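Local coordinates for ribose ABC transporter, substrate binding protein (Conexibacter woesei, PDB 4KQ9), which probably binds ribose or a related sugar in the periplasm as the solute-binding component of an ABC transporter, at residues 41-46 with 53-58; 117-122 with 193-198; 135-138 with 144-147; 151-156 with 166-171; 204-209 with 236-241. The protein carries 1 engineered substitution. One frame throughout, in Å; residues are numbered along the deposited sequence. Where two conformers were deposited one is given.

Interaction 1: 41-46 with 53-58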
# COMPACT_ATOMS: atom_id res chain seq x y z
N ASP A 41 20.31 9.65 -4.60
CA ASP A 41 19.48 10.80 -4.34
C ASP A 41 18.01 10.47 -4.38
O ASP A 41 17.58 9.69 -5.18
CB ASP A 41 19.71 11.86 -5.40
CG ASP A 41 20.83 12.81 -5.01
OD1 ASP A 41 21.99 12.34 -4.83
OD2 ASP A 41 20.52 14.02 -4.86
N ILE A 42 17.23 11.17 -3.55
CA ILE A 42 15.79 11.18 -3.67
C ILE A 42 15.27 12.51 -4.19
O ILE A 42 15.48 13.56 -3.54
CB ILE A 42 15.16 10.95 -2.30
CG1 ILE A 42 15.54 9.57 -1.84
CG2 ILE A 42 13.66 11.14 -2.38
CD1 ILE A 42 15.13 9.22 -0.43
N SER A 43 14.51 12.49 -5.27
CA SER A 43 13.86 13.66 -5.76
C SER A 43 12.36 13.60 -5.52
O SER A 43 11.69 12.68 -5.97
CB SER A 43 14.15 13.82 -7.25
OG SER A 43 13.09 14.51 -7.90
N THR A 44 11.80 14.61 -4.84
CA THR A 44 10.41 14.57 -4.40
C THR A 44 9.67 15.67 -5.05
O THR A 44 9.98 16.82 -4.83
CB THR A 44 10.27 14.74 -2.90
OG1 THR A 44 11.14 13.82 -2.23
CG2 THR A 44 8.82 14.47 -2.46
N SER A 45 8.65 15.33 -5.82
CA SER A 45 7.98 16.32 -6.57
C SER A 45 6.71 16.77 -5.83
O SER A 45 6.33 16.24 -4.77
CB SER A 45 7.72 15.81 -7.97
OG SER A 45 6.61 14.96 -7.95
N GLU A 46 6.03 17.74 -6.43
CA GLU A 46 4.81 18.29 -5.87
C GLU A 46 3.82 17.22 -6.16
O GLU A 46 4.07 16.38 -7.06
CB GLU A 46 4.39 19.59 -6.57
CG GLU A 46 5.19 20.80 -6.12
N ILE A 53 6.67 14.19 -13.86
CA ILE A 53 7.21 14.05 -15.22
C ILE A 53 8.45 14.91 -15.47
O ILE A 53 9.45 14.41 -16.01
CB ILE A 53 6.14 14.32 -16.25
CG1 ILE A 53 5.13 13.21 -16.20
CG2 ILE A 53 6.74 14.42 -17.65
CD1 ILE A 53 3.90 13.46 -17.04
N ASP A 54 8.43 16.17 -15.06
CA ASP A 54 9.61 17.02 -15.25
C ASP A 54 10.71 16.50 -14.38
O ASP A 54 11.91 16.54 -14.75
CB ASP A 54 9.39 18.50 -14.81
CG ASP A 54 8.21 19.20 -15.52
OD1 ASP A 54 7.80 18.81 -16.64
OD2 ASP A 54 7.71 20.18 -14.92
N SER A 55 10.34 16.05 -13.19
CA SER A 55 11.39 15.65 -12.26
C SER A 55 12.13 14.39 -12.82
O SER A 55 13.35 14.29 -12.76
CB SER A 55 10.83 15.41 -10.88
OG SER A 55 11.83 14.94 -10.01
N ILE A 56 11.35 13.50 -13.42
CA ILE A 56 11.87 12.25 -13.96
C ILE A 56 12.69 12.57 -15.21
O ILE A 56 13.89 12.19 -15.29
CB ILE A 56 10.72 11.30 -14.33
CG1 ILE A 56 10.17 10.67 -13.04
CG2 ILE A 56 11.18 10.22 -15.32
CD1 ILE A 56 8.87 9.95 -13.23
N ASP A 57 12.03 13.25 -16.15
CA ASP A 57 12.67 13.76 -17.40
C ASP A 57 13.99 14.39 -17.06
O ASP A 57 14.98 14.19 -17.72
CB ASP A 57 11.79 14.81 -18.13
CG ASP A 57 10.68 14.20 -18.99
OD1 ASP A 57 10.82 13.04 -19.45
OD2 ASP A 57 9.64 14.88 -19.23
N ASN A 58 14.01 15.14 -15.97
CA ASN A 58 15.21 15.80 -15.57
C ASN A 58 16.27 14.86 -15.02
O ASN A 58 17.47 14.99 -15.33
CB ASN A 58 14.88 16.86 -14.53
CG ASN A 58 16.13 17.45 -13.93
OD1 ASN A 58 17.00 17.94 -14.65
ND2 ASN A 58 16.25 17.36 -12.62
O HOH W 1 10.05 13.17 -8.40
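Ser43 and Ser55 carry the contact between the 41-46 strand end and the 53-58 helix, with Ser45 closing it at one side. The polar part is a hydroxyl-to-hydroxyl hydrogen bond: Ser43 OG and Ser55 OG lie 2.5 Å apart, a very short separation that should be read with some caution. Ser43 turns its OG anti to the backbone N (chi1 152°), and Ser55 does likewise (chi1 176°); since both CB atoms point across the gap, the two hydroxyls meet tip to tip. A water forms a second bridge. It donates to Ser43 O at 3.0 Å and hydrogen-bonds to Ser55 OG, also at 3.0 Å, and thus links strand backbone and helix side chain beside the direct bond. The apolar part is slight: Ser45 CB and Ser55 CB approach to 4.3 Å. Ser45 spends its own hydroxyl on its chain neighbour, donating to Glu46 O at 3.0 Å from a position tilted 27° off the carbonyl plane. In the fold, 39-45 is an edge strand of the six-stranded parallel sheet, paired with strand 9-15 through Ser43 and Ser45 to Thr14, while Ile56 packs on Ser13 of that same strand. Helix 49-61 follows the edge strand directly and leads on to strand 66-69, as in the alternating alpha/beta lobes of periplasmic binding proteins. At the edge strand the helix is thus met by serine hydroxyls, and the water bridge from Ser55 OG to Ser43 O is likely to keep this joint polar and hydrated.

Interaction 2: 117-122 with 193-198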
# COMPACT_ATOMS: atom_id res chain seq x y z
N ARG A 117 -7.54 -10.74 0.61
CA ARG A 117 -7.80 -12.08 1.14
C ARG A 117 -7.51 -12.17 2.62
O ARG A 117 -8.22 -12.88 3.36
CB ARG A 117 -6.94 -13.14 0.42
CG ARG A 117 -7.42 -13.47 -0.99
CD ARG A 117 -6.71 -14.67 -1.62
NE ARG A 117 -5.73 -14.22 -2.59
CZ ARG A 117 -4.44 -14.04 -2.31
NH1 ARG A 117 -3.65 -13.60 -3.24
NH2 ARG A 117 -3.95 -14.32 -1.10
N LEU A 118 -6.47 -11.50 3.07
CA LEU A 118 -6.19 -11.52 4.50
C LEU A 118 -7.33 -10.89 5.34
O LEU A 118 -7.75 -11.42 6.43
CB LEU A 118 -4.89 -10.78 4.84
CG LEU A 118 -3.58 -11.36 4.26
CD1 LEU A 118 -2.48 -10.35 4.55
CD2 LEU A 118 -3.27 -12.74 4.87
N LYS A 119 -7.81 -9.76 4.83
CA LYS A 119 -8.89 -9.03 5.49
C LYS A 119 -10.23 -9.81 5.51
O LYS A 119 -10.88 -9.89 6.56
CB LYS A 119 -9.06 -7.64 4.83
CG LYS A 119 -7.91 -6.70 5.23
CD LYS A 119 -7.77 -5.59 4.15
CE LYS A 119 -8.52 -4.34 4.48
NZ LYS A 119 -8.50 -3.20 3.49
N ALA A 120 -10.58 -10.33 4.37
CA ALA A 120 -11.79 -11.12 4.21
C ALA A 120 -11.75 -12.40 5.02
O ALA A 120 -12.77 -12.74 5.68
CB ALA A 120 -12.07 -11.35 2.77
N THR A 121 -10.57 -13.07 5.09
CA THR A 121 -10.41 -14.26 5.88
C THR A 121 -10.49 -14.01 7.38
O THR A 121 -11.08 -14.84 8.14
CB THR A 121 -9.08 -14.97 5.51
OG1 THR A 121 -9.08 -15.18 4.13
CG2 THR A 121 -8.93 -16.28 6.21
N TYR A 122 -9.91 -12.89 7.84
CA TYR A 122 -10.01 -12.51 9.19
C TYR A 122 -11.50 -12.46 9.60
O TYR A 122 -11.87 -12.94 10.70
CB TYR A 122 -9.33 -11.15 9.44
CG TYR A 122 -9.35 -10.77 10.87
CD1 TYR A 122 -8.36 -11.26 11.73
CD2 TYR A 122 -10.35 -9.96 11.38
CE1 TYR A 122 -8.35 -10.90 13.04
CE2 TYR A 122 -10.38 -9.62 12.71
CZ TYR A 122 -9.35 -10.10 13.53
OH TYR A 122 -9.33 -9.83 14.84
N ALA A 193 -19.79 -7.03 9.96
CA ALA A 193 -18.46 -6.52 9.69
C ALA A 193 -18.53 -5.51 8.56
O ALA A 193 -19.38 -5.59 7.69
CB ALA A 193 -17.51 -7.67 9.28
N ILE A 194 -17.59 -4.58 8.55
CA ILE A 194 -17.44 -3.64 7.44
C ILE A 194 -15.96 -3.58 7.03
O ILE A 194 -15.04 -3.39 7.85
CB ILE A 194 -17.99 -2.21 7.79
CG1 ILE A 194 -19.42 -2.33 8.31
CG2 ILE A 194 -17.94 -1.30 6.55
CD1 ILE A 194 -20.06 -1.03 8.79
N TYR A 195 -15.74 -3.89 5.74
CA TYR A 195 -14.45 -3.91 5.10
C TYR A 195 -14.25 -2.47 4.52
O TYR A 195 -15.13 -2.02 3.82
CB TYR A 195 -14.54 -4.89 3.95
CG TYR A 195 -13.33 -5.02 3.09
CD1 TYR A 195 -12.97 -4.06 2.16
CD2 TYR A 195 -12.56 -6.15 3.21
CE1 TYR A 195 -11.81 -4.24 1.39
CE2 TYR A 195 -11.47 -6.35 2.44
CZ TYR A 195 -11.06 -5.39 1.59
OH TYR A 195 -9.89 -5.70 0.92
N TYR A 196 -13.13 -1.81 4.78
CA TYR A 196 -12.76 -0.51 4.21
C TYR A 196 -11.47 -0.68 3.39
O TYR A 196 -10.55 -1.41 3.80
CB TYR A 196 -12.53 0.52 5.35
CG TYR A 196 -13.75 0.80 6.14
CD1 TYR A 196 -14.16 -0.06 7.18
CD2 TYR A 196 -14.56 1.90 5.83
CE1 TYR A 196 -15.32 0.22 7.89
CE2 TYR A 196 -15.72 2.21 6.56
CZ TYR A 196 -16.12 1.36 7.57
OH TYR A 196 -17.23 1.54 8.29
N SER A 197 -11.38 -0.08 2.20
CA SER A 197 -10.19 -0.18 1.38
C SER A 197 -8.97 0.29 2.16
O SER A 197 -7.86 -0.25 1.97
CB SER A 197 -10.32 0.74 0.13
OG SER A 197 -11.32 0.23 -0.72
N GLY A 198 -9.17 1.32 2.98
CA GLY A 198 -8.07 1.92 3.74
C GLY A 198 -8.45 2.41 5.08
O GLY A 198 -9.68 2.60 5.40
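Lys119 reaches from helix 112-126 across Tyr195 at about a right angle to the phenol, and the packing is closest where its aliphatic part meets the ring: Lys119 CB lies 3.6 Å from Tyr195 CE2. A bend at chi3 (94°) then carries CE over one face of the ring. NZ sits 4.4 Å from the ring centroid, 31° off the ring normal, in an off-centre cation-pi contact. The same ammonium donates to Tyr196 O at 2.7 Å, held 15° off the carbonyl plane, and also bonds to Thr224 OG1. Strand 193-196 is an inner strand of the parallel sheet in the second lobe of this periplasmic binding protein, and helix 112-126 covers it, so a charged group is buried between helix and sheet. A leucine in place of Lys119 would probably leave Tyr196 O without its buried donor and the Tyr195 ring without its cation. Ser197 O stands 3.4 Å from Lys119 NZ; the Ser197 hydroxyl bonds Gly138 N. Tyr195 OH hydrogen-bonds Gln148. Toward the surface the contact loosens: exposed Arg117 points away from the strand, while Thr121, packed beside Val155 of helix 143-159, bonds its OG1 back to Arg117 O at 2.6 Å.

Interaction 3: 135-138 with 144-147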
# COMPACT_ATOMS: atom_id res chain seq x y z
N MSE A 135 -19.00 -3.56 2.31
CA MSE A 135 -17.71 -3.12 1.78
C MSE A 135 -17.82 -1.68 1.45
O MSE A 135 -18.74 -1.28 0.69
CB MSE A 135 -17.35 -4.00 0.56
CG MSE A 135 -17.07 -5.42 0.99
SE MSE A 135 -16.55 -6.49 -0.62
CE MSE A 135 -14.88 -5.52 -1.17
N VAL A 136 -16.91 -0.90 1.99
CA VAL A 136 -16.76 0.52 1.68
C VAL A 136 -15.43 0.70 0.97
O VAL A 136 -14.34 0.82 1.59
CB VAL A 136 -16.87 1.40 2.94
CG1 VAL A 136 -16.57 2.91 2.66
CG2 VAL A 136 -18.26 1.25 3.60
N ASN A 137 -15.53 0.74 -0.34
CA ASN A 137 -14.36 0.78 -1.20
C ASN A 137 -14.02 2.21 -1.40
O ASN A 137 -14.86 3.06 -1.16
CB ASN A 137 -14.61 0.09 -2.54
CG ASN A 137 -14.94 -1.39 -2.42
OD1 ASN A 137 -14.04 -2.25 -2.29
ND2 ASN A 137 -16.23 -1.71 -2.54
N GLY A 138 -12.75 2.53 -1.73
CA GLY A 138 -12.32 3.90 -2.02
C GLY A 138 -12.69 4.18 -3.51
O GLY A 138 -13.75 3.74 -3.98
N PHE A 144 -5.48 -0.22 -6.32
CA PHE A 144 -5.38 -0.57 -4.88
C PHE A 144 -6.77 -1.01 -4.38
O PHE A 144 -6.87 -2.00 -3.68
CB PHE A 144 -4.82 0.58 -4.08
CG PHE A 144 -4.98 0.45 -2.56
CD1 PHE A 144 -4.21 -0.46 -1.84
CD2 PHE A 144 -5.87 1.27 -1.86
CE1 PHE A 144 -4.32 -0.55 -0.43
CE2 PHE A 144 -5.98 1.17 -0.45
CZ PHE A 144 -5.20 0.27 0.26
N VAL A 145 -7.82 -0.32 -4.85
CA VAL A 145 -9.22 -0.55 -4.47
C VAL A 145 -9.78 -1.78 -5.10
O VAL A 145 -10.30 -2.71 -4.42
CB VAL A 145 -10.07 0.72 -4.80
CG1 VAL A 145 -11.53 0.56 -4.45
CG2 VAL A 145 -9.54 1.90 -4.02
N GLU A 146 -9.64 -1.87 -6.43
CA GLU A 146 -10.22 -2.96 -7.19
C GLU A 146 -9.58 -4.29 -6.98
O GLU A 146 -10.25 -5.30 -6.83
CB GLU A 146 -10.24 -2.61 -8.68
CG GLU A 146 -11.02 -1.34 -8.98
CD GLU A 146 -12.52 -1.41 -8.65
OE1 GLU A 146 -13.04 -2.48 -8.13
OE2 GLU A 146 -13.20 -0.38 -8.92
N GLU A 147 -8.25 -4.33 -6.90
CA GLU A 147 -7.61 -5.61 -6.74
C GLU A 147 -7.86 -6.20 -5.38
O GLU A 147 -8.14 -7.42 -5.26
CB GLU A 147 -6.11 -5.52 -6.93
CG GLU A 147 -5.68 -5.17 -8.33
CD GLU A 147 -4.15 -5.22 -8.50
OE1 GLU A 147 -3.45 -5.77 -7.59
OE2 GLU A 147 -3.66 -4.71 -9.55
O HOH W 2 -11.41 -2.26 -1.91
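The backbones of Gly138 and Val145 come within 6.0 Å, CA to CA, where the chain leaves strand 132-136 and the first turn of helix 143-159 packs back over that exit. This is the strand-to-helix part of a beta-alpha-beta unit, completed by strand 162-167, in the second lobe. Val145 supplies the hydrocarbon. Its CG1, anti to the backbone N (chi1 179°), rests against both Asn137 CB at 3.7 Å and Gly138 N at 3.6 Å. The other branch, CG2, lies 4.0 Å from Gly138 CA, and a CB on Gly138 would probably crowd this methyl. The Asn137 amide is fixed by bonds outside the contact: ND2 donates to Val167 O on the adjacent strand, with a weaker bond to Asp166 OD1, which holds the amide's rotation and turns OD1 to the helix. No direct hydrogen bond joins the two segments. A single water fills that role in this buried contact, donating 2.7 Å to Asn137 OD1 and 2.8 Å to Val145 O.

Interaction 4: 151-156 with 166-171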
# COMPACT_ATOMS: atom_id res chain seq x y z
N ALA A 151 -10.32 -9.65 -4.64
CA ALA A 151 -9.83 -10.73 -3.84
C ALA A 151 -10.76 -11.01 -2.63
O ALA A 151 -10.95 -12.17 -2.22
CB ALA A 151 -8.40 -10.43 -3.36
N ALA A 152 -11.33 -9.93 -2.03
CA ALA A 152 -12.12 -10.09 -0.84
C ALA A 152 -13.48 -10.71 -1.17
O ALA A 152 -13.96 -11.56 -0.43
CB ALA A 152 -12.30 -8.75 -0.10
N ARG A 153 -14.08 -10.30 -2.26
CA ARG A 153 -15.34 -10.88 -2.66
C ARG A 153 -15.22 -12.41 -2.88
O ARG A 153 -16.15 -13.19 -2.52
CB ARG A 153 -15.83 -10.22 -3.94
CG ARG A 153 -16.20 -8.78 -3.78
CD ARG A 153 -16.63 -8.16 -5.07
NE ARG A 153 -16.82 -6.72 -4.87
CZ ARG A 153 -16.04 -5.79 -5.38
NH1 ARG A 153 -14.98 -6.12 -6.18
NH2 ARG A 153 -16.29 -4.52 -5.10
N GLU A 154 -14.08 -12.84 -3.47
CA GLU A 154 -13.87 -14.26 -3.67
C GLU A 154 -13.82 -15.03 -2.35
O GLU A 154 -14.36 -16.15 -2.25
CB GLU A 154 -12.57 -14.52 -4.45
CG GLU A 154 -12.66 -14.19 -5.94
CD GLU A 154 -11.27 -14.18 -6.62
OE1 GLU A 154 -10.32 -14.77 -6.07
OE2 GLU A 154 -11.14 -13.59 -7.72
N VAL A 155 -13.16 -14.47 -1.33
CA VAL A 155 -13.12 -15.10 -0.03
C VAL A 155 -14.54 -15.16 0.52
O VAL A 155 -14.93 -16.22 0.98
CB VAL A 155 -12.16 -14.45 0.95
CG1 VAL A 155 -12.30 -15.00 2.34
CG2 VAL A 155 -10.72 -14.63 0.49
N PHE A 156 -15.32 -14.06 0.45
CA PHE A 156 -16.63 -14.07 1.09
C PHE A 156 -17.54 -15.15 0.42
O PHE A 156 -18.29 -15.87 1.11
CB PHE A 156 -17.27 -12.65 1.07
CG PHE A 156 -16.54 -11.62 1.94
CD1 PHE A 156 -16.11 -11.95 3.21
CD2 PHE A 156 -16.28 -10.36 1.46
CE1 PHE A 156 -15.45 -11.02 4.02
CE2 PHE A 156 -15.63 -9.41 2.25
CZ PHE A 156 -15.22 -9.74 3.52
N ASP A 166 -22.01 -2.92 -1.02
CA ASP A 166 -20.71 -2.99 -1.63
C ASP A 166 -20.66 -1.73 -2.41
O ASP A 166 -21.07 -1.79 -3.57
CB ASP A 166 -20.66 -4.23 -2.57
CG ASP A 166 -19.29 -4.41 -3.29
OD1 ASP A 166 -18.42 -3.50 -3.20
OD2 ASP A 166 -19.05 -5.49 -3.88
N VAL A 167 -20.14 -0.65 -1.80
CA VAL A 167 -20.16 0.70 -2.30
C VAL A 167 -18.76 1.31 -2.54
O VAL A 167 -17.76 0.86 -1.97
CB VAL A 167 -20.91 1.66 -1.39
CG1 VAL A 167 -22.36 1.19 -1.15
CG2 VAL A 167 -20.17 1.88 -0.09
N TYR A 168 -18.70 2.26 -3.47
CA TYR A 168 -17.43 2.92 -3.88
C TYR A 168 -17.63 4.30 -3.39
O TYR A 168 -18.75 4.70 -3.22
CB TYR A 168 -17.21 2.84 -5.37
CG TYR A 168 -16.76 1.52 -5.81
CD1 TYR A 168 -17.68 0.49 -6.10
CD2 TYR A 168 -15.43 1.25 -5.93
CE1 TYR A 168 -17.24 -0.76 -6.49
CE2 TYR A 168 -14.99 0.03 -6.36
CZ TYR A 168 -15.90 -0.96 -6.65
OH TYR A 168 -15.44 -2.18 -7.02
N THR A 169 -16.56 5.01 -3.02
CA THR A 169 -16.64 6.33 -2.41
C THR A 169 -15.74 7.27 -3.26
O THR A 169 -15.03 6.79 -4.15
CB THR A 169 -16.10 6.37 -0.93
OG1 THR A 169 -14.83 5.71 -0.84
CG2 THR A 169 -17.04 5.68 0.08
N LYS A 170 -15.68 8.55 -2.92
CA LYS A 170 -14.95 9.52 -3.76
C LYS A 170 -13.47 9.27 -3.62
O LYS A 170 -12.72 9.26 -4.59
CB LYS A 170 -15.26 10.98 -3.32
N ALA A 171 -13.08 9.06 -2.36
CA ALA A 171 -11.71 8.74 -2.03
C ALA A 171 -11.67 8.08 -0.65
O ALA A 171 -12.65 8.09 0.12
CB ALA A 171 -10.86 10.03 -2.03
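The helix at Arg153 and the strand at Asp166 run 9.6 Å apart, CA to CA; 151-156 is helical throughout, while 166-167 belong to strand 162-167 and the chain beyond runs on into loop. The backbones do not meet, and the extended Arg153 spans most of the distance. It lays the side of its guanidinium against the carboxylate of Asp166. NE donates to Asp166 OD2 at 2.7 Å, and NH2 to Asp166 OD1 at 3.0 Å, nearly straight at 169°. Both oxygens use their syn lone pairs, and the two planes are only 24° apart, so this is a side-on bidentate salt bridge. NH2 also makes a weak bond to Asp166 OD2. Tyr168 OH accepts a hydrogen bond from Arg153 NH2 at 3.1 Å, 22° out of the guanidinium plane; this hydroxyl bonds Glu146 OE1 as well. The remaining nitrogen, NH1, forms a salt bridge with Glu150. Three acidic residues thus lie on the arginine or its tyrosine partner, which would be expected to steady the positive charge. The arrangement ties helix 143-159 to edge strand 162-167, and so pins the helix to the second strand of a beta-alpha-beta unit of the periplasmic binding protein fold.

Interaction 5: 204-209 with 236-241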
# COMPACT_ATOMS: atom_id res chain seq x y z
N GLY A 204 -13.31 6.97 9.89
CA GLY A 204 -14.63 7.59 9.72
C GLY A 204 -15.79 6.67 10.01
O GLY A 204 -16.75 7.04 10.71
N GLY A 205 -15.69 5.42 9.54
CA GLY A 205 -16.69 4.44 9.92
C GLY A 205 -16.91 4.21 11.38
O GLY A 205 -18.03 4.03 11.84
N ILE A 206 -15.82 4.18 12.15
CA ILE A 206 -15.88 3.99 13.58
C ILE A 206 -16.69 5.10 14.25
O ILE A 206 -17.41 4.82 15.16
CB ILE A 206 -14.39 3.95 14.05
CG1 ILE A 206 -13.75 2.66 13.55
CG2 ILE A 206 -14.16 4.14 15.52
CD1 ILE A 206 -14.48 1.46 13.83
N ARG A 207 -16.58 6.31 13.74
CA ARG A 207 -17.34 7.46 14.32
C ARG A 207 -18.81 7.33 14.01
O ARG A 207 -19.63 7.60 14.86
CB ARG A 207 -16.83 8.76 13.75
CG ARG A 207 -15.34 8.97 13.99
CD ARG A 207 -14.98 10.43 14.17
NE ARG A 207 -15.33 11.28 13.02
CZ ARG A 207 -14.51 11.65 12.03
NH1 ARG A 207 -13.23 11.25 11.98
NH2 ARG A 207 -14.97 12.44 11.07
N ALA A 208 -19.14 6.82 12.83
CA ALA A 208 -20.52 6.52 12.45
C ALA A 208 -21.14 5.48 13.29
O ALA A 208 -22.29 5.60 13.71
CB ALA A 208 -20.59 6.10 11.00
N ILE A 209 -20.38 4.43 13.59
CA ILE A 209 -20.90 3.37 14.44
C ILE A 209 -21.20 3.87 15.88
O ILE A 209 -22.22 3.51 16.50
CB ILE A 209 -19.91 2.17 14.43
CG1 ILE A 209 -19.97 1.46 13.06
CG2 ILE A 209 -20.26 1.19 15.50
CD1 ILE A 209 -18.76 0.58 12.73
N ALA A 236 -7.45 -0.13 21.09
CA ALA A 236 -8.72 0.10 21.84
C ALA A 236 -9.85 -0.90 21.57
O ALA A 236 -10.80 -0.97 22.32
CB ALA A 236 -9.24 1.48 21.59
N GLY A 237 -9.78 -1.69 20.52
CA GLY A 237 -10.91 -2.62 20.22
C GLY A 237 -12.02 -1.98 19.36
O GLY A 237 -13.09 -2.60 19.12
N THR A 238 -11.85 -0.76 18.88
CA THR A 238 -12.90 -0.16 18.06
C THR A 238 -12.69 -0.58 16.59
O THR A 238 -13.66 -0.61 15.84
CB THR A 238 -12.91 1.35 18.11
OG1 THR A 238 -11.59 1.84 17.87
CG2 THR A 238 -13.38 1.91 19.51
N MSE A 239 -11.45 -0.92 16.20
CA MSE A 239 -11.15 -1.56 14.89
C MSE A 239 -10.65 -2.93 15.16
O MSE A 239 -9.98 -3.14 16.20
CB MSE A 239 -10.06 -0.81 14.17
CG MSE A 239 -10.63 0.42 13.48
SE MSE A 239 -9.28 1.26 12.30
CE MSE A 239 -8.43 -0.26 11.64
N ALA A 240 -10.93 -3.90 14.30
CA ALA A 240 -10.48 -5.30 14.51
C ALA A 240 -9.12 -5.60 13.90
O ALA A 240 -8.38 -6.39 14.47
CB ALA A 240 -11.50 -6.29 13.98
N LEU A 241 -8.86 -5.09 12.70
CA LEU A 241 -7.65 -5.46 11.95
C LEU A 241 -7.21 -4.31 11.06
O LEU A 241 -8.06 -3.64 10.42
CB LEU A 241 -7.93 -6.64 11.04
CG LEU A 241 -6.86 -7.23 10.11
CD1 LEU A 241 -6.01 -8.13 10.95
CD2 LEU A 241 -7.41 -8.14 8.99
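A Schellman motif ends helix 228-236 at Gly237, and the turn that follows sets Thr238 and Met239 against Ile206 of helix 199-211. At the positive phi of Gly237 (88°) any CB would collide with the carbonyl O of Ala236, so only glycine sits easily there. Ile206 is the one residue of its helix segment that makes the contact, and both branches of its side chain take part. CG2 is anti to the backbone N and meets Thr238 CB at 4.0 Å; the two side chains cross at about a right angle. CG1 packs on CG of Met239, modelled as selenomethionine, at 3.8 Å. CG2 thus rests on Thr238 and the CG1 branch on Met239. At the end of that branch CD1 is placed 3.0 Å from Thr238 O, closer than a methyl normally comes, so this detail is doubtful. Thr238 keeps its hydroxyl for the helix it has just left: OG1, at chi1 50°, hydrogen-bonds Ala233 O. Val221 of strand 220-222 lies against both Ile206 and Met239, so strand, helix and turn share one apolar patch. An alanine here, in place of Ile206, would probably open a gap beside Thr238 and leave Met239 CG without its aliphatic partner across the contact. The cluster packs helix 199-211 and the glycine-capped turn after helix 228-236 onto Val221, while backbone bonds of Ala240 with Val221 and of Leu241 with Gly223 lead the chain into strand 241-244, within the alpha/beta lobe of a periplasmic binding protein.

Interaction 1 stands alone, at the edge of the six-stranded sheet, about 17 Å or more between nearest atoms from the other four, which gather round the parallel sheet of the second lobe. Interactions 2 and 3 are buried and lie on neighbouring strands that touch. Interactions 3 and 4 share helix 143-159 and belong to one beta-alpha-beta unit, but valine packing with a bridging water gives way to a charged cluster at the surface. Interaction 5 is partly buried and chiefly apolar; it touches interaction 2 through Leu241, against Lys119 and Tyr122. Interaction 1, likewise partly buried, relies on hydroxyls.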